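Local coordinates for capsular polysaccharide biosynthesis protein (Burkholderia pseudomallei, PDB 4BQN) that binds coenzyme A and probably acts as an acetyltransferase in the biosynthesis of capsular polysaccharide, at residues L60-Y65 against N91-Q96; V133-Y138 against Q276-E281; H141-G146 against Y242-D247; I178-T183 against A212-A217. The protein carries 1 engineered substitution. One frame throughout, in Å; residues are numbered along the deposited sequence. Where two conformers were deposited one is given.

Interaction 1 (L60-Y65 against N91-Q96)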
# COMPACT_ATOMS: atom_id res chain seq x y z
N LEU A 60 25.16 -10.31 -1.09
CA LEU A 60 24.76 -8.93 -0.81
C LEU A 60 25.51 -8.31 0.37
O LEU A 60 25.74 -8.97 1.39
CB LEU A 60 23.26 -8.85 -0.54
CG LEU A 60 22.33 -9.24 -1.69
CD1 LEU A 60 20.90 -9.17 -1.16
CD2 LEU A 60 22.54 -8.36 -2.91
N ASP A 61 25.86 -7.03 0.22
CA ASP A 61 26.28 -6.20 1.34
C ASP A 61 25.07 -5.70 2.12
O ASP A 61 25.14 -5.53 3.34
CB ASP A 61 27.11 -5.03 0.84
CG ASP A 61 28.39 -5.48 0.18
OD1 ASP A 61 29.30 -5.89 0.92
OD2 ASP A 61 28.46 -5.44 -1.06
N LEU A 62 23.97 -5.46 1.40
CA LEU A 62 22.76 -4.88 2.00
C LEU A 62 21.52 -5.56 1.45
O LEU A 62 21.38 -5.70 0.24
CB LEU A 62 22.71 -3.38 1.70
CG LEU A 62 21.42 -2.62 2.06
CD1 LEU A 62 21.15 -2.62 3.55
CD2 LEU A 62 21.46 -1.21 1.50
N PHE A 63 20.62 -5.95 2.36
CA PHE A 63 19.33 -6.52 1.99
C PHE A 63 18.29 -5.61 2.63
O PHE A 63 18.13 -5.62 3.85
CB PHE A 63 19.22 -7.95 2.51
CG PHE A 63 17.97 -8.70 2.10
CD1 PHE A 63 17.60 -8.83 0.76
CD2 PHE A 63 17.20 -9.35 3.07
CE1 PHE A 63 16.46 -9.54 0.40
CE2 PHE A 63 16.06 -10.07 2.71
CZ PHE A 63 15.69 -10.17 1.38
N LEU A 64 17.66 -4.77 1.81
CA LEU A 64 16.53 -3.96 2.27
C LEU A 64 15.29 -4.76 1.97
O LEU A 64 15.09 -5.22 0.86
CB LEU A 64 16.46 -2.63 1.52
CG LEU A 64 17.47 -1.54 1.87
CD1 LEU A 64 17.45 -0.43 0.83
CD2 LEU A 64 17.22 -0.97 3.26
N TYR A 65 14.45 -4.96 2.98
CA TYR A 65 13.31 -5.83 2.77
C TYR A 65 12.12 -5.39 3.59
O TYR A 65 12.26 -4.75 4.64
CB TYR A 65 13.68 -7.29 3.12
CG TYR A 65 13.89 -7.50 4.60
CD1 TYR A 65 15.12 -7.20 5.20
CD2 TYR A 65 12.84 -7.92 5.40
CE1 TYR A 65 15.30 -7.34 6.57
CE2 TYR A 65 13.00 -8.06 6.78
CZ TYR A 65 14.23 -7.76 7.35
OH TYR A 65 14.38 -7.91 8.70
N ASN A 91 24.32 -6.62 5.96
CA ASN A 91 23.36 -5.86 6.74
C ASN A 91 21.95 -6.04 6.16
O ASN A 91 21.75 -5.75 4.98
CB ASN A 91 23.75 -4.38 6.69
CG ASN A 91 22.96 -3.50 7.64
OD1 ASN A 91 22.33 -3.98 8.59
ND2 ASN A 91 23.00 -2.19 7.39
N ALA A 92 21.01 -6.51 6.98
CA ALA A 92 19.62 -6.66 6.57
C ALA A 92 18.78 -5.62 7.34
O ALA A 92 18.74 -5.63 8.57
CB ALA A 92 19.12 -8.07 6.85
N LEU A 93 18.16 -4.71 6.61
CA LEU A 93 17.35 -3.65 7.21
C LEU A 93 15.92 -3.77 6.75
O LEU A 93 15.63 -3.80 5.53
CB LEU A 93 17.89 -2.26 6.83
CG LEU A 93 19.21 -1.83 7.48
CD1 LEU A 93 19.71 -0.56 6.83
CD2 LEU A 93 19.03 -1.63 8.98
N SER A 94 15.01 -3.89 7.71
CA SER A 94 13.60 -3.95 7.37
C SER A 94 12.99 -2.57 7.17
O SER A 94 13.30 -1.59 7.88
CB SER A 94 12.81 -4.76 8.39
OG SER A 94 13.06 -4.27 9.70
N VAL A 95 12.11 -2.52 6.18
CA VAL A 95 11.41 -1.32 5.76
C VAL A 95 9.91 -1.54 5.91
O VAL A 95 9.38 -2.58 5.48
CB VAL A 95 11.71 -1.00 4.28
CG1 VAL A 95 10.98 0.26 3.83
CG2 VAL A 95 13.21 -0.86 4.07
N GLN A 96 9.25 -0.55 6.50
CA GLN A 96 7.82 -0.56 6.70
C GLN A 96 7.06 -0.91 5.42
O GLN A 96 7.40 -0.41 4.33
CB GLN A 96 7.41 0.83 7.16
CG GLN A 96 5.91 1.04 7.37
CD GLN A 96 5.66 2.36 8.06
OE1 GLN A 96 6.11 3.40 7.58
NE2 GLN A 96 4.97 2.32 9.21
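Five backbone hydrogen bonds join L60-Y65 to N91-Q96. N91 N donates to D61 O, F63 N to N91 O, L93 N to F63 O, Y65 N to L93 O and V95 N to Y65 O, the last being the shortest at 2.7 Å. Four of these donors lie in the plane of the accepting carbonyl; N91 N, at the start, stands 34° out of the carbonyl plane of D61. The acceptors N91 O, F63 O, L93 O and Y65 O each take a CA-H...O contact as well, the tightest from S94 CA to Y65 O at 3.1 Å.

On the face carrying L62, L64, N91 and L93, the side chains of L64 and L93 run side by side, with L64 CD2 3.9 Å from L93 CB. L62 CD1 crosses obliquely to L93 CD1 at 4.1 Å. On the other face Y65 does most. Its CG sits between the backbone N and the carbonyl carbon (chi1 69°), the crowded position, which lays the ring across the neighbouring strand: S94 CA lies over one ring face toward the rim, and Y65 CZ comes to 3.5 Å from S94 CB. F63 O meets the ring edge in plane.

Further out, Y65 OH is hydrogen-bonded to D173 and K176, which fixes the far end of the ring, while strand 6-11 pairs with the other edge of strand 62-65. The matched bonds, with the strand axes 4.7 Å apart and 15° from parallel, define the last pairing of the four-stranded parallel sheet, in which the carbonyls of D61, N91, F63, L93 and Y65 each take an N-H from the other strand.

Interaction 2 (V133-Y138 against Q276-E281)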
# COMPACT_ATOMS: atom_id res chain seq x y z
N VAL A 133 -29.27 -2.89 -1.25
CA VAL A 133 -29.34 -1.49 -1.68
C VAL A 133 -29.02 -1.51 -3.17
O VAL A 133 -27.99 -2.06 -3.56
CB VAL A 133 -28.34 -0.60 -0.90
CG1 VAL A 133 -28.23 0.78 -1.54
CG2 VAL A 133 -28.79 -0.47 0.55
N ASP A 134 -29.92 -0.97 -3.99
CA ASP A 134 -29.71 -0.94 -5.44
C ASP A 134 -28.63 0.07 -5.83
O ASP A 134 -28.39 1.05 -5.11
CB ASP A 134 -31.01 -0.69 -6.24
CG ASP A 134 -32.17 -0.19 -5.38
OD1 ASP A 134 -31.94 0.41 -4.31
OD2 ASP A 134 -33.33 -0.42 -5.79
N LYS A 135 -27.96 -0.18 -6.96
CA LYS A 135 -26.83 0.65 -7.37
C LYS A 135 -27.22 2.12 -7.57
O LYS A 135 -26.45 3.03 -7.23
CB LYS A 135 -26.15 0.07 -8.62
CG LYS A 135 -27.02 -0.05 -9.86
CD LYS A 135 -26.32 -0.85 -10.95
CE LYS A 135 -27.06 -0.73 -12.27
NZ LYS A 135 -28.45 -1.25 -12.19
N GLU A 136 -28.43 2.36 -8.08
CA GLU A 136 -28.91 3.71 -8.31
C GLU A 136 -29.08 4.46 -6.98
O GLU A 136 -28.72 5.64 -6.87
CB GLU A 136 -30.23 3.68 -9.08
CG GLU A 136 -30.13 3.05 -10.47
CD GLU A 136 -30.18 1.53 -10.48
OE1 GLU A 136 -30.47 0.89 -9.44
OE2 GLU A 136 -29.93 0.95 -11.56
N THR A 137 -29.60 3.76 -5.97
CA THR A 137 -29.78 4.33 -4.63
C THR A 137 -28.41 4.70 -4.04
O THR A 137 -28.24 5.78 -3.48
CB THR A 137 -30.53 3.37 -3.70
OG1 THR A 137 -31.81 3.07 -4.26
CG2 THR A 137 -30.73 3.99 -2.32
N TYR A 138 -27.44 3.80 -4.19
CA TYR A 138 -26.10 4.06 -3.69
C TYR A 138 -25.51 5.32 -4.33
O TYR A 138 -24.99 6.19 -3.62
CB TYR A 138 -25.20 2.86 -3.94
CG TYR A 138 -23.85 2.93 -3.24
CD1 TYR A 138 -22.78 3.62 -3.80
CD2 TYR A 138 -23.66 2.27 -2.03
CE1 TYR A 138 -21.54 3.67 -3.15
CE2 TYR A 138 -22.44 2.31 -1.36
CZ TYR A 138 -21.38 3.00 -1.93
OH TYR A 138 -20.17 3.04 -1.27
N GLN A 276 -18.69 -1.57 -10.06
CA GLN A 276 -18.41 -2.29 -8.80
C GLN A 276 -19.63 -3.11 -8.37
O GLN A 276 -19.50 -4.29 -7.99
CB GLN A 276 -17.98 -1.33 -7.68
CG GLN A 276 -16.62 -0.70 -7.91
CD GLN A 276 -15.49 -1.69 -7.64
OE1 GLN A 276 -15.44 -2.31 -6.58
NE2 GLN A 276 -14.60 -1.85 -8.61
N PHE A 277 -20.81 -2.50 -8.42
CA PHE A 277 -22.04 -3.26 -8.13
C PHE A 277 -22.16 -4.47 -9.04
O PHE A 277 -22.43 -5.58 -8.56
CB PHE A 277 -23.29 -2.37 -8.25
CG PHE A 277 -23.62 -1.63 -6.98
CD1 PHE A 277 -24.45 -2.22 -6.02
CD2 PHE A 277 -23.09 -0.36 -6.74
CE1 PHE A 277 -24.75 -1.55 -4.84
CE2 PHE A 277 -23.41 0.31 -5.57
CZ PHE A 277 -24.22 -0.29 -4.61
N GLU A 278 -21.94 -4.27 -10.33
CA GLU A 278 -22.07 -5.36 -11.30
C GLU A 278 -21.07 -6.47 -11.01
O GLU A 278 -21.39 -7.65 -11.10
CB GLU A 278 -21.92 -4.80 -12.71
CG GLU A 278 -23.10 -3.91 -13.08
CD GLU A 278 -22.85 -2.92 -14.21
OE1 GLU A 278 -21.76 -2.91 -14.81
OE2 GLU A 278 -23.78 -2.14 -14.50
N TRP A 279 -19.86 -6.09 -10.59
CA TRP A 279 -18.82 -7.06 -10.28
C TRP A 279 -19.23 -7.91 -9.06
O TRP A 279 -19.19 -9.14 -9.13
CB TRP A 279 -17.48 -6.34 -10.04
CG TRP A 279 -16.32 -7.29 -9.94
CD1 TRP A 279 -15.57 -7.77 -10.97
CD2 TRP A 279 -15.79 -7.87 -8.75
NE1 TRP A 279 -14.60 -8.63 -10.50
CE2 TRP A 279 -14.71 -8.70 -9.13
CE3 TRP A 279 -16.11 -7.77 -7.38
CZ2 TRP A 279 -13.96 -9.44 -8.21
CZ3 TRP A 279 -15.35 -8.51 -6.45
CH2 TRP A 279 -14.30 -9.34 -6.88
N PHE A 280 -19.66 -7.27 -7.98
CA PHE A 280 -20.08 -8.02 -6.80
C PHE A 280 -21.30 -8.90 -7.07
O PHE A 280 -21.40 -10.00 -6.49
CB PHE A 280 -20.35 -7.11 -5.62
CG PHE A 280 -19.11 -6.56 -4.97
CD1 PHE A 280 -18.24 -7.40 -4.27
CD2 PHE A 280 -18.81 -5.20 -5.04
CE1 PHE A 280 -17.10 -6.90 -3.65
CE2 PHE A 280 -17.68 -4.69 -4.42
CZ PHE A 280 -16.83 -5.54 -3.73
N GLU A 281 -22.23 -8.42 -7.90
CA GLU A 281 -23.45 -9.18 -8.18
C GLU A 281 -23.15 -10.48 -8.96
O GLU A 281 -23.97 -11.39 -8.96
CB GLU A 281 -24.51 -8.27 -8.83
CG GLU A 281 -25.14 -7.28 -7.84
CD GLU A 281 -25.79 -6.04 -8.48
OE1 GLU A 281 -26.02 -6.05 -9.71
OE2 GLU A 281 -26.07 -5.05 -7.75
O HOH W 1 -27.41 -4.40 -5.01
O HOH W 2 -28.15 -2.90 -8.17
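This is an aromatic helix-helix contact, built on a CH-pi approach and an offset edge-to-face ring pair, between the start of helix 135-140 and the C-terminal part of helix 269-281, in the helical region of the chain and away from the annotated coenzyme A sites. The aromatic ring of F277 sits against the first turn of the shorter helix, and no direct hydrogen bond crosses between the segments. The evidence is in the ring geometry. K135 CA stands 3.7 Å from the centroid of the F277 ring and only 2° off its normal, a CH-pi contact over the face. K135 CB lies over the same face, nearest to F277 CG. The crowded first torsion of K135 (chi1 61°) and the bend at chi4 carry its amine off to a salt bridge with E136 OE2, so that backbone and CB, not the charged end, meet the ring.

The far rim of F277 turns to Y138, forming an offset edge-to-face pair with the planes at 69° and the edge of F277 toward the face of Y138. F277 CZ also packs on Y138 CB at 3.4 Å. With CG anti to its backbone N, Y138 extends onward to a hydrogen bond with Y242 OH. The side chains of Y138 and F277 both also touch I125 of helix 123-130.

At the more exposed side, water replaces direct bonding. D134, at the N-cap position, makes no capping bond with its side chain; its OD1 accepts from T137 OG1. K135 N donates at 3.0 Å to a water that in turn donates to E281 OE2, also at 3.0 Å.

Interaction 3 (H141-G146 against Y242-D247)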
# COMPACT_ATOMS: atom_id res chain seq x y z
N HIS A 141 -26.61 8.50 -2.91
CA HIS A 141 -26.24 8.72 -1.50
C HIS A 141 -24.74 8.89 -1.25
O HIS A 141 -24.27 8.75 -0.11
CB HIS A 141 -26.78 7.57 -0.64
CG HIS A 141 -28.26 7.63 -0.40
ND1 HIS A 141 -29.19 7.23 -1.33
CD2 HIS A 141 -28.96 8.03 0.69
CE1 HIS A 141 -30.41 7.39 -0.83
NE2 HIS A 141 -30.29 7.87 0.39
N LEU A 142 -23.98 9.22 -2.29
CA LEU A 142 -22.53 9.35 -2.09
C LEU A 142 -22.19 10.43 -1.07
O LEU A 142 -21.24 10.27 -0.29
CB LEU A 142 -21.79 9.66 -3.38
CG LEU A 142 -21.88 8.63 -4.50
CD1 LEU A 142 -21.05 9.11 -5.67
CD2 LEU A 142 -21.41 7.25 -4.06
N GLU A 143 -22.95 11.51 -1.06
CA GLU A 143 -22.71 12.61 -0.12
C GLU A 143 -22.98 12.21 1.32
O GLU A 143 -22.23 12.59 2.21
CB GLU A 143 -23.54 13.84 -0.47
CG GLU A 143 -23.02 14.61 -1.67
CD GLU A 143 -23.42 14.04 -3.02
OE1 GLU A 143 -24.21 13.06 -3.08
OE2 GLU A 143 -22.96 14.59 -4.03
N GLU A 144 -24.05 11.45 1.55
CA GLU A 144 -24.38 10.98 2.90
C GLU A 144 -23.26 10.07 3.42
O GLU A 144 -22.85 10.16 4.59
CB GLU A 144 -25.71 10.23 2.93
CG GLU A 144 -26.94 11.13 2.81
CD GLU A 144 -27.37 11.41 1.37
OE1 GLU A 144 -26.59 11.23 0.42
OE2 GLU A 144 -28.53 11.85 1.21
N ILE A 145 -22.77 9.19 2.55
CA ILE A 145 -21.63 8.34 2.88
C ILE A 145 -20.40 9.18 3.22
O ILE A 145 -19.76 8.98 4.26
CB ILE A 145 -21.29 7.37 1.74
CG1 ILE A 145 -22.43 6.36 1.54
CG2 ILE A 145 -19.95 6.68 2.00
CD1 ILE A 145 -22.37 5.62 0.23
N GLY A 146 -20.06 10.12 2.34
CA GLY A 146 -18.91 11.00 2.56
C GLY A 146 -19.03 11.83 3.83
O GLY A 146 -18.04 12.05 4.53
N TYR A 242 -14.31 10.18 -1.82
CA TYR A 242 -15.75 10.39 -1.86
C TYR A 242 -16.11 11.88 -1.64
O TYR A 242 -15.34 12.62 -1.02
CB TYR A 242 -16.46 9.53 -0.81
CG TYR A 242 -16.87 8.15 -1.28
CD1 TYR A 242 -15.96 7.28 -1.89
CD2 TYR A 242 -18.17 7.70 -1.06
CE1 TYR A 242 -16.36 6.00 -2.30
CE2 TYR A 242 -18.58 6.43 -1.46
CZ TYR A 242 -17.67 5.59 -2.08
OH TYR A 242 -18.07 4.33 -2.47
N PRO A 243 -17.29 12.30 -2.13
CA PRO A 243 -17.73 13.67 -1.88
C PRO A 243 -17.76 13.97 -0.39
O PRO A 243 -17.99 13.06 0.43
CB PRO A 243 -19.17 13.67 -2.42
CG PRO A 243 -19.24 12.54 -3.39
CD PRO A 243 -18.33 11.49 -2.82
N ILE A 244 -17.57 15.25 -0.07
CA ILE A 244 -17.62 15.80 1.30
C ILE A 244 -16.38 15.39 2.09
O ILE A 244 -15.63 16.25 2.56
CB ILE A 244 -18.95 15.49 2.04
CG1 ILE A 244 -20.13 16.09 1.26
CG2 ILE A 244 -18.91 16.04 3.47
CD1 ILE A 244 -21.48 15.88 1.89
N TYR A 245 -16.12 14.09 2.17
CA TYR A 245 -14.90 13.59 2.79
C TYR A 245 -13.67 14.20 2.11
O TYR A 245 -12.71 14.61 2.77
CB TYR A 245 -14.86 12.06 2.71
CG TYR A 245 -13.75 11.45 3.52
CD1 TYR A 245 -13.79 11.48 4.92
CD2 TYR A 245 -12.70 10.78 2.92
CE1 TYR A 245 -12.80 10.90 5.69
CE2 TYR A 245 -11.68 10.20 3.69
CZ TYR A 245 -11.74 10.26 5.07
OH TYR A 245 -10.77 9.70 5.88
N ARG A 246 -13.72 14.32 0.78
CA ARG A 246 -12.59 14.82 0.01
C ARG A 246 -12.21 16.25 0.42
O ARG A 246 -11.06 16.67 0.29
CB ARG A 246 -12.90 14.76 -1.49
CG ARG A 246 -14.02 15.69 -1.96
CD ARG A 246 -14.42 15.43 -3.41
NE ARG A 246 -13.32 15.65 -4.35
CZ ARG A 246 -12.90 16.84 -4.78
NH1 ARG A 246 -13.49 17.95 -4.37
NH2 ARG A 246 -11.88 16.90 -5.62
N ASP A 247 -13.19 17.00 0.94
CA ASP A 247 -12.95 18.40 1.28
C ASP A 247 -12.18 18.56 2.60
O ASP A 247 -11.81 19.68 2.96
CB ASP A 247 -14.28 19.17 1.28
CG ASP A 247 -14.93 19.18 -0.09
OD1 ASP A 247 -14.20 19.37 -1.10
OD2 ASP A 247 -16.16 18.98 -0.18
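The ring of Y242, the pyrrolidine of P243 and the side chain of I244 turn successively onto helix 142-151, each meeting a different part of its first turns. L142 crosses the Y242 side chain at about a right angle, its CD2 3.9 Å from Y242 CE2. I145 crosses Y242 obliquely, its CG2, anti to its backbone N, 3.7 Å from Y242 CD2 and close to CE2 as well. The two aliphatic branches thus converge on the CD2-CE2 side of the ring, while its hydroxyl extends beyond them to D122 and Y138.

P243 lies next to L142, with P243 CG 3.8 Å from L142 CB, and its CB meets E143 CG in a crossing near perpendicular. E143 bends at chi2 (82°), and its carboxylate goes to a salt bridge with R256, leaving the methylenes to touch P243 and I244. I244 CD1 settles against the helix backbone, 3.4 Å from E143 O, and also touches E143 CB.

Between these side chains G146 has no side chain to stand between helix and loop, and there the CA atoms come nearest, G146 CA to Y245 CA at 4.8 Å. P243 O points at G146 CA, a 3.1 Å CA-H...O contact with 162° at the hydrogen; a CB on the side facing the loop would collide with this oxygen. I244 has a positive phi (73°), which turns the chain there before the 3-10 segment beginning at Y245. The arrangement is a glycine-mediated close approach of a loop to a helix, here joining the loop after helix 204-217 to helix 142-151 in the mainly helical region that also holds helices 135-140 and 269-281.

Interaction 4 (I178-T183 against A212-A217)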
# COMPACT_ATOMS: atom_id res chain seq x y z
N ILE A 178 10.62 -3.31 13.06
CA ILE A 178 10.90 -2.73 11.75
C ILE A 178 11.97 -1.64 11.89
O ILE A 178 11.86 -0.77 12.75
CB ILE A 178 9.63 -2.18 11.08
CG1 ILE A 178 8.66 -3.33 10.80
CG2 ILE A 178 9.99 -1.43 9.81
CD1 ILE A 178 7.37 -2.93 10.11
N ASP A 179 13.03 -1.71 11.08
CA ASP A 179 14.11 -0.74 11.17
C ASP A 179 13.75 0.66 10.69
O ASP A 179 14.15 1.65 11.31
CB ASP A 179 15.36 -1.22 10.41
CG ASP A 179 16.00 -2.45 11.04
OD1 ASP A 179 16.32 -2.40 12.25
OD2 ASP A 179 16.17 -3.46 10.33
N ILE A 180 12.99 0.76 9.59
CA ILE A 180 12.83 2.01 8.86
C ILE A 180 11.35 2.24 8.61
O ILE A 180 10.71 1.44 7.92
CB ILE A 180 13.60 1.97 7.52
CG1 ILE A 180 15.12 1.77 7.76
CG2 ILE A 180 13.37 3.24 6.72
CD1 ILE A 180 15.84 1.09 6.61
N SER A 181 10.79 3.32 9.16
CA SER A 181 9.36 3.64 9.05
C SER A 181 9.10 5.13 8.87
O SER A 181 9.95 5.97 9.16
CB SER A 181 8.60 3.17 10.29
OG SER A 181 8.70 1.77 10.46
N VAL A 182 7.89 5.45 8.41
CA VAL A 182 7.46 6.83 8.17
C VAL A 182 6.08 7.11 8.76
O VAL A 182 5.37 7.98 8.29
CB VAL A 182 7.46 7.20 6.66
CG1 VAL A 182 8.88 7.37 6.15
CG2 VAL A 182 6.72 6.16 5.83
N THR A 183 5.74 6.42 9.85
CA THR A 183 4.41 6.54 10.46
C THR A 183 4.06 7.98 10.87
O THR A 183 2.97 8.47 10.56
CB THR A 183 4.27 5.59 11.66
OG1 THR A 183 4.60 4.26 11.24
CG2 THR A 183 2.83 5.62 12.20
N ALA A 212 14.52 8.35 1.67
CA ALA A 212 15.36 9.19 2.52
C ALA A 212 15.65 8.53 3.86
O ALA A 212 16.80 8.54 4.33
CB ALA A 212 14.71 10.56 2.71
N ARG A 213 14.63 7.92 4.49
CA ARG A 213 14.85 7.26 5.78
C ARG A 213 15.78 6.06 5.63
O ARG A 213 16.56 5.78 6.54
CB ARG A 213 13.55 6.88 6.47
CG ARG A 213 12.48 7.97 6.56
CD ARG A 213 12.99 9.32 7.05
NE ARG A 213 11.93 10.33 6.97
CZ ARG A 213 10.95 10.50 7.85
NH1 ARG A 213 10.86 9.72 8.94
NH2 ARG A 213 10.04 11.45 7.64
N CYS A 214 15.70 5.36 4.51
CA CYS A 214 16.65 4.29 4.25
C CYS A 214 18.07 4.84 4.20
O CYS A 214 18.99 4.26 4.78
CB CYS A 214 16.33 3.60 2.93
SG CYS A 214 14.83 2.61 2.96
N MET A 215 18.27 5.95 3.49
CA MET A 215 19.61 6.53 3.40
C MET A 215 20.12 6.98 4.75
O MET A 215 21.31 6.81 5.03
CB MET A 215 19.65 7.67 2.38
CG MET A 215 19.52 7.19 0.93
SD MET A 215 19.82 8.45 -0.32
CE MET A 215 21.52 8.88 0.07
N LEU A 216 19.25 7.53 5.59
CA LEU A 216 19.69 7.94 6.94
C LEU A 216 20.12 6.72 7.73
O LEU A 216 21.12 6.77 8.44
CB LEU A 216 18.59 8.68 7.68
CG LEU A 216 18.20 10.02 7.05
CD1 LEU A 216 16.94 10.59 7.68
CD2 LEU A 216 19.33 11.04 7.15
N ALA A 217 19.39 5.61 7.59
CA ALA A 217 19.72 4.37 8.30
C ALA A 217 21.07 3.82 7.87
O ALA A 217 21.77 3.17 8.66
CB ALA A 217 18.63 3.33 8.07
O HOH W 3 12.12 7.47 10.19
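One face of the R213 guanidinium carries the V182 methyl CG1, 4.1 Å above the plane and over its centre. At its edge, in plane, lies a water that accepts from R213 NH1 at 2.9 Å and donates to S181 O at 2.8 Å. S181 O itself is 3.9 Å from R213 NH1, so the water makes the polar link that the two residues do not make directly. NH2 of the same guanidinium forms a salt bridge with E209, one turn earlier in the helix, which fixes the group's rotation from a second side.

The shape of R213 allows both roles. Its torsion chi2 (-48°) bends the chain so that the guanidinium comes over V182, and V182 CG1 meets the aliphatic part too, 3.7 Å from R213 CG. These residues join the loop leading into helix 183-189 to the last turns of helix 204-217, beside strand 91-94, at one edge of the parallel sheet: I180 also touches L93, the backbone of Q96 hydrogen-bonds to that of I180, and Q96 OE1 accepts from V182 N.

I180 is the apolar centre of the contact. Its CG2, anti to the backbone N, lies against R213 CB at 3.7 Å and close to the C214 backbone nitrogen. The other branch reaches the next turn, CG1 3.9 Å from A217 CB, with CD1 touching the same methyl. C214 SG stands 4.1 Å from I180 CG2, and the C214 side chain also touches L19 of helix 15-24.

Overall arrangement
The four contacts form two groups. Interactions 1 and 4, with centres 11 Å apart, belong to the parallel-sheet region and touch directly: Q96, just after strand 91-94, hydrogen-bonds V182 and T183. Interactions 2 and 3, centres 17 Å apart, lie in the helical part on consecutive helices 135-140 and 142-151, linked by the Y138-Y242 hydroxyl pair. Centres of interactions 1 and 2 are 44 Å apart, on opposite sides of the chain's centre. Along the chain, interaction 1 closes first; interaction 4 is nested within interaction 3, itself nested within interaction 2. The side chains of Y65 and S181 are about 10 and 11 Å from the bound coenzyme A, that of Y245 about 14 Å.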